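Local coordinates for peptide ABC transporter, peptide-binding protein (Thermus thermophilus, PDB 2D5W) that binds a peptide, captured here as a complex with a pentapeptide, and probably serves a peptide ABC transporter as its solute-binding component, at residues A[22-27]-A[114-119]; A[450-455]-A[464-469]. One frame throughout, in Å; residues are numbered along the deposited sequence.

How the interactions relate
From the N terminus, the chain first passes through the loop 22-27, between strand 7-12 and helix 31-40. Interaction 1 closes an 86-residue excursion by bringing 22-27 against 114-119, the loop between helices 101-112 and 121-126. Interaction 2 comes much later and is local. Only eight residues separate 450-455, the end of helix 449-452 and the turn after it, from strand 464-469, part of the mixed sheet that includes strand 293-308. The two contacts follow in series and neither nest nor cross. The centres of interactions 1 and 2 lie about 16 Å apart. Gln453 joins them: its OE1 is 3.4 Å from Leu119 CD2, a packing contact. Both contacts also have residues that touch the bound peptide.

Interaction 1. Residues A[22-27]-A[114-119]; sequences DFLRVI and KGMPVL
Val26 packs its CB and CG1 against Pro117, CG1 by the carbonyl and CB by the ring. With chi1 at -54°, CG1 stands anti to the carbonyl carbon of Val26, and from there it comes 3.2 Å from Pro117 O. On the ring side, Val26 CB is 3.8 Å from Pro117 CG. Pro117 is the centre of an inverse gamma turn, closed by Val118 N bonding to Met116 O.

Leu24 and Met116 cross at about a right angle, with Leu24 CD1 3.9 Å from Met116 CG. At the other end, Leu119 CD1 packs 3.6 Å from Arg25 O and also touches Arg25 CB. The guanidinium of Arg25 leads away from this contact.

The polar links between the segments run through water. One water donates to Leu24 O and accepts from Leu119 N, at 2.7 Å from Leu24 O. A second water lies 2.8 Å from Pro117 O and, in a weak contact, near Val26 O. It has more acceptors in reach than protons, so it need not serve both at once. Within 22-27, a type I turn runs from Asp22 to Arg25. Asp22 OD1 then takes the N-H of Ile27 on its syn side, at 3.1 Å and 165°. Asp22 OD2 also forms a salt bridge with Lys33, which ties the loop to helix 31-40.

Arg25 and Leu119 pack on side chains of the bound peptide, so this buried loop pair borders the ligand. Helix 101-112 meets Leu24 and Met116 through Val110, while helix 182-194 lies against Met116 and Pro117.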
ATOM      1  N   ASP A  22       0.282   4.949  14.417  1.00  8.91           N
ATOM      2  CA  ASP A  22      -0.105   3.637  13.881  1.00  8.40           C
ATOM      3  C   ASP A  22       1.106   3.099  13.114  1.00  8.41           C
ATOM      4  O   ASP A  22       1.020   2.788  11.922  1.00  9.41           O
ATOM      5  CB  ASP A  22      -1.314   3.849  12.955  1.00 10.01           C
ATOM      6  CG  ASP A  22      -1.837   2.570  12.334  1.00 10.83           C
ATOM      7  OD1 ASP A  22      -1.876   1.524  13.012  1.00 11.83           O
ATOM      8  OD2 ASP A  22      -2.246   2.630  11.154  1.00 11.64           O
ATOM      9  N   PHE A  23       2.228   2.958  13.818  1.00  9.72           N
ATOM     10  CA  PHE A  23       3.477   2.558  13.184  1.00  9.11           C
ATOM     11  C   PHE A  23       3.596   1.163  12.592  1.00 10.22           C
ATOM     12  O   PHE A  23       4.529   0.900  11.836  1.00 11.23           O
ATOM     13  CB  PHE A  23       4.675   2.894  14.101  1.00  9.61           C
ATOM     14  CG  PHE A  23       4.770   2.063  15.352  1.00  8.90           C
ATOM     15  CD1 PHE A  23       5.331   0.791  15.316  1.00  9.52           C
ATOM     16  CD2 PHE A  23       4.367   2.581  16.578  1.00  9.73           C
ATOM     17  CE1 PHE A  23       5.494   0.048  16.484  1.00  9.80           C
ATOM     18  CE2 PHE A  23       4.527   1.843  17.753  1.00  9.97           C
ATOM     19  CZ  PHE A  23       5.094   0.576  17.702  1.00  9.92           C
ATOM     20  N   LEU A  24       2.664   0.272  12.917  1.00 10.08           N
ATOM     21  CA  LEU A  24       2.675  -1.060  12.316  1.00  9.95           C
ATOM     22  C   LEU A  24       1.632  -1.076  11.194  1.00 10.33           C
ATOM     23  O   LEU A  24       1.434  -2.090  10.528  1.00 11.29           O
ATOM     24  CB  LEU A  24       2.365  -2.144  13.350  1.00 10.46           C
ATOM     25  CG  LEU A  24       3.460  -2.386  14.398  1.00 10.40           C
ATOM     26  CD1 LEU A  24       3.030  -3.513  15.325  1.00 11.50           C
ATOM     27  CD2 LEU A  24       4.781  -2.726  13.719  1.00 12.35           C
ATOM     28  N   ARG A  25       0.969   0.061  10.995  1.00  9.57           N
ATOM     29  CA  ARG A  25      -0.027   0.229   9.938  1.00 10.80           C
ATOM     30  C   ARG A  25      -1.195  -0.742  10.033  1.00 10.41           C
ATOM     31  O   ARG A  25      -1.773  -1.130   9.012  1.00 10.93           O
ATOM     32  CB  ARG A  25       0.653   0.099   8.570  1.00 12.66           C
ATOM     33  CG  ARG A  25       1.828   1.056   8.410  1.00 15.74           C
ATOM     34  CD  ARG A  25       2.613   0.811   7.133  1.00 20.35           C
ATOM     35  NE  ARG A  25       3.718   1.757   7.006  1.00 25.61           N
ATOM     36  CZ  ARG A  25       4.579   1.776   5.994  1.00 28.59           C
ATOM     37  NH1 ARG A  25       4.471   0.895   5.009  1.00 30.71           N
ATOM     38  NH2 ARG A  25       5.547   2.683   5.964  1.00 30.60           N
ATOM     39  N   VAL A  26      -1.564  -1.109  11.257  1.00  9.57           N
ATOM     40  CA  VAL A  26      -2.659  -2.048  11.450  1.00 10.21           C
ATOM     41  C   VAL A  26      -4.035  -1.400  11.325  1.00 10.10           C
ATOM     42  O   VAL A  26      -5.001  -2.078  10.978  1.00 10.12           O
ATOM     43  CB  VAL A  26      -2.554  -2.775  12.813  1.00 11.18           C
ATOM     44  CG1 VAL A  26      -1.181  -3.423  12.947  1.00 12.53           C
ATOM     45  CG2 VAL A  26      -2.809  -1.807  13.951  1.00 12.55           C
ATOM     46  N   ILE A  27      -4.132  -0.099  11.602  1.00  9.46           N
ATOM     47  CA  ILE A  27      -5.408   0.603  11.475  1.00  9.65           C
ATOM     48  C   ILE A  27      -5.557   1.091  10.037  1.00  9.30           C
ATOM     49  O   ILE A  27      -6.621   0.954   9.432  1.00  9.45           O
ATOM     50  CB  ILE A  27      -5.502   1.800  12.441  1.00  9.87           C
ATOM     51  CG1 ILE A  27      -5.423   1.294  13.885  1.00 12.58           C
ATOM     52  CG2 ILE A  27      -6.805   2.559  12.208  1.00 10.46           C
ATOM     53  CD1 ILE A  27      -5.562   2.369  14.937  1.00 15.17           C
ATOM     54  N   LYS A 114       1.444 -11.116  20.985  1.00 13.94           N
ATOM     55  CA  LYS A 114       0.496 -12.117  20.524  1.00 15.26           C
ATOM     56  C   LYS A 114      -0.860 -11.483  20.242  1.00 13.68           C
ATOM     57  O   LYS A 114      -1.407 -10.756  21.069  1.00 15.47           O
ATOM     58  CB  LYS A 114       0.355 -13.234  21.563  1.00 18.84           C
ATOM     59  CG  LYS A 114       1.659 -13.966  21.893  1.00 23.20           C
ATOM     60  CD  LYS A 114       2.266 -14.683  20.685  1.00 26.50           C
ATOM     61  CE  LYS A 114       3.026 -13.732  19.769  1.00 28.12           C
ATOM     62  NZ  LYS A 114       3.648 -14.436  18.614  1.00 30.95           N
ATOM     63  N   GLY A 115      -1.390 -11.751  19.056  1.00 13.61           N
ATOM     64  CA  GLY A 115      -2.682 -11.197  18.704  1.00 12.40           C
ATOM     65  C   GLY A 115      -2.641  -9.811  18.087  1.00 10.55           C
ATOM     66  O   GLY A 115      -3.691  -9.245  17.799  1.00 11.29           O
ATOM     67  N   MET A 116      -1.448  -9.248  17.906  1.00 10.36           N
ATOM     68  CA  MET A 116      -1.317  -7.932  17.283  1.00 10.38           C
ATOM     69  C   MET A 116      -1.809  -8.128  15.845  1.00  9.91           C
ATOM     70  O   MET A 116      -1.363  -9.046  15.159  1.00 10.43           O
ATOM     71  CB  MET A 116       0.152  -7.499  17.294  1.00  9.70           C
ATOM     72  CG  MET A 116       0.433  -6.107  16.732  1.00  9.90           C
ATOM     73  SD  MET A 116      -0.347  -4.754  17.639  1.00 10.18           S
ATOM     74  CE  MET A 116       0.358  -4.978  19.278  1.00 11.85           C
ATOM     75  N   PRO A 117      -2.740  -7.277  15.372  1.00  9.83           N
ATOM     76  CA  PRO A 117      -3.257  -7.422  14.004  1.00  9.59           C
ATOM     77  C   PRO A 117      -2.298  -6.966  12.907  1.00  8.72           C
ATOM     78  O   PRO A 117      -2.632  -6.098  12.099  1.00  9.70           O
ATOM     79  CB  PRO A 117      -4.543  -6.598  14.040  1.00  9.81           C
ATOM     80  CG  PRO A 117      -4.183  -5.481  14.966  1.00  9.89           C
ATOM     81  CD  PRO A 117      -3.436  -6.187  16.085  1.00 10.15           C
ATOM     82  N   VAL A 118      -1.116  -7.571  12.865  1.00  8.79           N
ATOM     83  CA  VAL A 118      -0.114  -7.206  11.874  1.00  9.41           C
ATOM     84  C   VAL A 118      -0.503  -7.583  10.445  1.00  9.22           C
ATOM     85  O   VAL A 118      -1.213  -8.564  10.206  1.00  9.62           O
ATOM     86  CB  VAL A 118       1.262  -7.842  12.209  1.00  9.17           C
ATOM     87  CG1 VAL A 118       1.764  -7.319  13.558  1.00 10.01           C
ATOM     88  CG2 VAL A 118       1.151  -9.367  12.236  1.00 10.17           C
ATOM     89  N   LEU A 119      -0.018  -6.785   9.500  1.00  9.79           N
ATOM     90  CA  LEU A 119      -0.269  -6.992   8.078  1.00 10.18           C
ATOM     91  C   LEU A 119       0.491  -8.192   7.537  1.00 10.09           C
ATOM     92  O   LEU A 119       0.016  -8.880   6.638  1.00 10.21           O
ATOM     93  CB  LEU A 119       0.167  -5.760   7.287  1.00 11.70           C
ATOM     94  CG  LEU A 119      -0.561  -4.441   7.531  1.00 12.59           C
ATOM     95  CD1 LEU A 119       0.255  -3.288   6.956  1.00 14.81           C
ATOM     96  CD2 LEU A 119      -1.940  -4.504   6.897  1.00 14.63           C
TER
HETATM   97  O   HOH W   1       1.687  -4.796  10.560  1.00 12.18           O
HETATM   98  O   HOH W   2      -3.773  -4.958   9.792  1.00 14.47           O

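Interaction 2. Residues A[450-455]-A[464-469]; sequences EFIQRA and FEFAWV
Phe451 turns the edge of its ring toward one face of Phe464. This is an offset edge-to-face pair, with planes at 81° and centroids 5.7 Å apart. CG of Phe451 stands anti to the backbone N (chi1 -172°), and the ring carried there brings CE2 to 3.9 Å from Phe464 CE1.

Ile452 crosses Phe464 at about a right angle. Its CG1 also lies 3.9 Å from Phe464 CE1, so that one ring atom meets both helix residues. Further out, Ile452 CD1 reaches Phe466 CZ at 4.0 Å and, more loosely, Trp468 CH2. The strand's own rings also meet, steeply inclined to one another. Phe466 sets CD2 3.7 Å above the centre of the Phe464 ring, and its CE1 lies 3.5 Å above the Trp468 ring.

Strand 463-469 pairs with strand 293-308 of the mixed sheet. Trp468 and Val469 extend that sheet by forming an antiparallel ladder with the bound peptide, and Phe466 packs on the peptide backbone.

The contact between helix end and strand is wholly apolar and aromatic. It therefore rests on van der Waals packing and the weak electrostatics of ring edge against ring face.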
ATOM      1  N   GLU A 450     -11.236  -1.748   9.970  1.00  9.41           N
ATOM      2  CA  GLU A 450     -12.584  -2.207  10.259  1.00 10.79           C
ATOM      3  C   GLU A 450     -13.468  -2.386   9.040  1.00 10.62           C
ATOM      4  O   GLU A 450     -14.578  -2.905   9.148  1.00 11.42           O
ATOM      5  CB  GLU A 450     -13.247  -1.289  11.287  1.00 13.07           C
ATOM      6  CG  GLU A 450     -12.485  -1.255  12.604  1.00 19.73           C
ATOM      7  CD  GLU A 450     -13.349  -0.864  13.785  1.00 23.04           C
ATOM      8  OE1 GLU A 450     -14.009   0.192  13.721  1.00 27.19           O
ATOM      9  OE2 GLU A 450     -13.359  -1.619  14.783  1.00 26.34           O
ATOM     10  N   PHE A 451     -12.989  -1.952   7.878  1.00  9.97           N
ATOM     11  CA  PHE A 451     -13.747  -2.165   6.654  1.00  9.53           C
ATOM     12  C   PHE A 451     -13.005  -3.154   5.758  1.00  9.53           C
ATOM     13  O   PHE A 451     -13.429  -4.297   5.603  1.00 10.65           O
ATOM     14  CB  PHE A 451     -13.978  -0.869   5.870  1.00 10.85           C
ATOM     15  CG  PHE A 451     -14.922  -1.043   4.704  1.00 10.57           C
ATOM     16  CD1 PHE A 451     -16.299  -1.059   4.904  1.00 13.42           C
ATOM     17  CD2 PHE A 451     -14.434  -1.252   3.418  1.00 10.61           C
ATOM     18  CE1 PHE A 451     -17.177  -1.281   3.841  1.00 13.61           C
ATOM     19  CE2 PHE A 451     -15.308  -1.475   2.348  1.00 11.10           C
ATOM     20  CZ  PHE A 451     -16.678  -1.490   2.562  1.00 12.17           C
ATOM     21  N   ILE A 452     -11.878  -2.727   5.199  1.00  9.55           N
ATOM     22  CA  ILE A 452     -11.131  -3.575   4.276  1.00  9.41           C
ATOM     23  C   ILE A 452     -10.712  -4.939   4.823  1.00  8.97           C
ATOM     24  O   ILE A 452     -10.768  -5.936   4.099  1.00  9.54           O
ATOM     25  CB  ILE A 452      -9.889  -2.815   3.709  1.00  9.74           C
ATOM     26  CG1 ILE A 452      -9.183  -3.665   2.650  1.00 10.28           C
ATOM     27  CG2 ILE A 452      -8.932  -2.447   4.826  1.00 10.46           C
ATOM     28  CD1 ILE A 452      -8.194  -2.878   1.801  1.00 13.93           C
ATOM     29  N   GLN A 453     -10.322  -4.994   6.093  1.00  8.80           N
ATOM     30  CA  GLN A 453      -9.881  -6.245   6.701  1.00  9.78           C
ATOM     31  C   GLN A 453     -10.967  -6.985   7.483  1.00  9.27           C
ATOM     32  O   GLN A 453     -10.666  -7.778   8.375  1.00  9.87           O
ATOM     33  CB  GLN A 453      -8.648  -5.968   7.582  1.00 10.19           C
ATOM     34  CG  GLN A 453      -7.401  -5.694   6.727  1.00 11.43           C
ATOM     35  CD  GLN A 453      -6.339  -4.820   7.384  1.00 11.36           C
ATOM     36  OE1 GLN A 453      -5.334  -4.488   6.751  1.00 16.26           O
ATOM     37  NE2 GLN A 453      -6.547  -4.447   8.638  1.00 11.09           N
ATOM     38  N   ARG A 454     -12.229  -6.750   7.126  1.00  9.61           N
ATOM     39  CA  ARG A 454     -13.342  -7.404   7.810  1.00  9.41           C
ATOM     40  C   ARG A 454     -14.368  -8.065   6.883  1.00  9.35           C
ATOM     41  O   ARG A 454     -15.549  -8.166   7.224  1.00 10.24           O
ATOM     42  CB  ARG A 454     -14.039  -6.407   8.743  1.00 10.06           C
ATOM     43  CG  ARG A 454     -13.143  -5.882   9.870  1.00 10.17           C
ATOM     44  CD  ARG A 454     -12.781  -6.967  10.884  1.00 10.76           C
ATOM     45  NE  ARG A 454     -12.024  -6.427  12.015  1.00 12.11           N
ATOM     46  CZ  ARG A 454     -10.727  -6.135  11.992  1.00 10.90           C
ATOM     47  NH1 ARG A 454     -10.140  -5.640  13.072  1.00 12.61           N
ATOM     48  NH2 ARG A 454     -10.004  -6.357  10.902  1.00 11.62           N
ATOM     49  N   ALA A 455     -13.922  -8.523   5.717  1.00  9.35           N
ATOM     50  CA  ALA A 455     -14.827  -9.204   4.797  1.00 10.33           C
ATOM     51  C   ALA A 455     -15.326 -10.501   5.446  1.00 10.36           C
ATOM     52  O   ALA A 455     -16.435 -10.959   5.161  1.00 11.09           O
ATOM     53  CB  ALA A 455     -14.114  -9.514   3.482  1.00 10.15           C
ATOM     54  N   PHE A 464     -14.982  -5.059  -4.594  1.00  8.66           N
ATOM     55  CA  PHE A 464     -14.324  -3.919  -3.961  1.00  8.07           C
ATOM     56  C   PHE A 464     -13.162  -3.538  -4.878  1.00  7.51           C
ATOM     57  O   PHE A 464     -12.159  -4.253  -4.958  1.00  8.11           O
ATOM     58  CB  PHE A 464     -13.828  -4.336  -2.568  1.00  9.18           C
ATOM     59  CG  PHE A 464     -13.217  -3.221  -1.745  1.00  8.69           C
ATOM     60  CD1 PHE A 464     -12.692  -3.509  -0.487  1.00 11.18           C
ATOM     61  CD2 PHE A 464     -13.147  -1.909  -2.208  1.00  9.08           C
ATOM     62  CE1 PHE A 464     -12.110  -2.517   0.296  1.00 11.00           C
ATOM     63  CE2 PHE A 464     -12.563  -0.905  -1.425  1.00  9.88           C
ATOM     64  CZ  PHE A 464     -12.045  -1.213  -0.176  1.00 10.60           C
ATOM     65  N   GLU A 465     -13.313  -2.427  -5.594  1.00  7.99           N
ATOM     66  CA  GLU A 465     -12.277  -1.978  -6.515  1.00  8.24           C
ATOM     67  C   GLU A 465     -11.349  -0.926  -5.939  1.00  8.06           C
ATOM     68  O   GLU A 465     -11.790   0.071  -5.368  1.00  8.21           O
ATOM     69  CB  GLU A 465     -12.872  -1.399  -7.806  1.00  9.00           C
ATOM     70  CG  GLU A 465     -11.768  -0.914  -8.760  1.00 10.14           C
ATOM     71  CD  GLU A 465     -12.268  -0.320 -10.067  1.00  9.24           C
ATOM     72  OE1 GLU A 465     -13.435  -0.556 -10.443  1.00 10.73           O
ATOM     73  OE2 GLU A 465     -11.470   0.377 -10.735  1.00  9.53           O
ATOM     74  N   PHE A 466     -10.056  -1.165  -6.102  1.00  7.65           N
ATOM     75  CA  PHE A 466      -9.029  -0.228  -5.674  1.00  7.72           C
ATOM     76  C   PHE A 466      -7.720  -0.720  -6.270  1.00  7.79           C
ATOM     77  O   PHE A 466      -7.714  -1.632  -7.104  1.00  8.50           O
ATOM     78  CB  PHE A 466      -8.964  -0.112  -4.135  1.00  8.52           C
ATOM     79  CG  PHE A 466      -8.538  -1.370  -3.424  1.00  7.77           C
ATOM     80  CD1 PHE A 466      -7.216  -1.548  -3.018  1.00  8.37           C
ATOM     81  CD2 PHE A 466      -9.465  -2.369  -3.132  1.00  8.09           C
ATOM     82  CE1 PHE A 466      -6.826  -2.699  -2.333  1.00  8.82           C
ATOM     83  CE2 PHE A 466      -9.083  -3.528  -2.447  1.00  9.18           C
ATOM     84  CZ  PHE A 466      -7.760  -3.690  -2.048  1.00  8.51           C
ATOM     85  N   ALA A 467      -6.612  -0.104  -5.883  1.00  7.70           N
ATOM     86  CA  ALA A 467      -5.320  -0.518  -6.399  1.00  7.46           C
ATOM     87  C   ALA A 467      -4.344  -0.821  -5.282  1.00  8.15           C
ATOM     88  O   ALA A 467      -4.329  -0.144  -4.253  1.00  9.32           O
ATOM     89  CB  ALA A 467      -4.734   0.571  -7.296  1.00  9.87           C
ATOM     90  N   TRP A 468      -3.551  -1.870  -5.475  1.00  7.75           N
ATOM     91  CA  TRP A 468      -2.499  -2.206  -4.526  1.00  7.46           C
ATOM     92  C   TRP A 468      -1.230  -1.593  -5.102  1.00  8.21           C
ATOM     93  O   TRP A 468      -0.956  -1.738  -6.295  1.00  8.86           O
ATOM     94  CB  TRP A 468      -2.265  -3.715  -4.421  1.00  8.80           C
ATOM     95  CG  TRP A 468      -3.276  -4.480  -3.646  1.00  8.66           C
ATOM     96  CD1 TRP A 468      -4.099  -5.450  -4.127  1.00  9.20           C
ATOM     97  CD2 TRP A 468      -3.542  -4.387  -2.240  1.00  8.72           C
ATOM     98  NE1 TRP A 468      -4.861  -5.973  -3.114  1.00  8.91           N
ATOM     99  CE2 TRP A 468      -4.541  -5.338  -1.943  1.00  9.06           C
ATOM    100  CE3 TRP A 468      -3.031  -3.594  -1.201  1.00 11.08           C
ATOM    101  CZ2 TRP A 468      -5.042  -5.522  -0.651  1.00 10.40           C
ATOM    102  CZ3 TRP A 468      -3.531  -3.778   0.088  1.00 12.25           C
ATOM    103  CH2 TRP A 468      -4.527  -4.736   0.348  1.00 11.45           C
ATOM    104  N   VAL A 469      -0.473  -0.903  -4.258  1.00  8.23           N
ATOM    105  CA  VAL A 469       0.803  -0.319  -4.655  1.00  9.30           C
ATOM    106  C   VAL A 469       1.821  -1.224  -3.969  1.00  9.02           C
ATOM    107  O   VAL A 469       1.821  -1.350  -2.743  1.00  9.49           O
ATOM    108  CB  VAL A 469       0.974   1.116  -4.126  1.00  9.12           C
ATOM    109  CG1 VAL A 469       2.310   1.685  -4.590  1.00 11.55           C
ATOM    110  CG2 VAL A 469      -0.174   1.985  -4.606  1.00 11.23           C
TER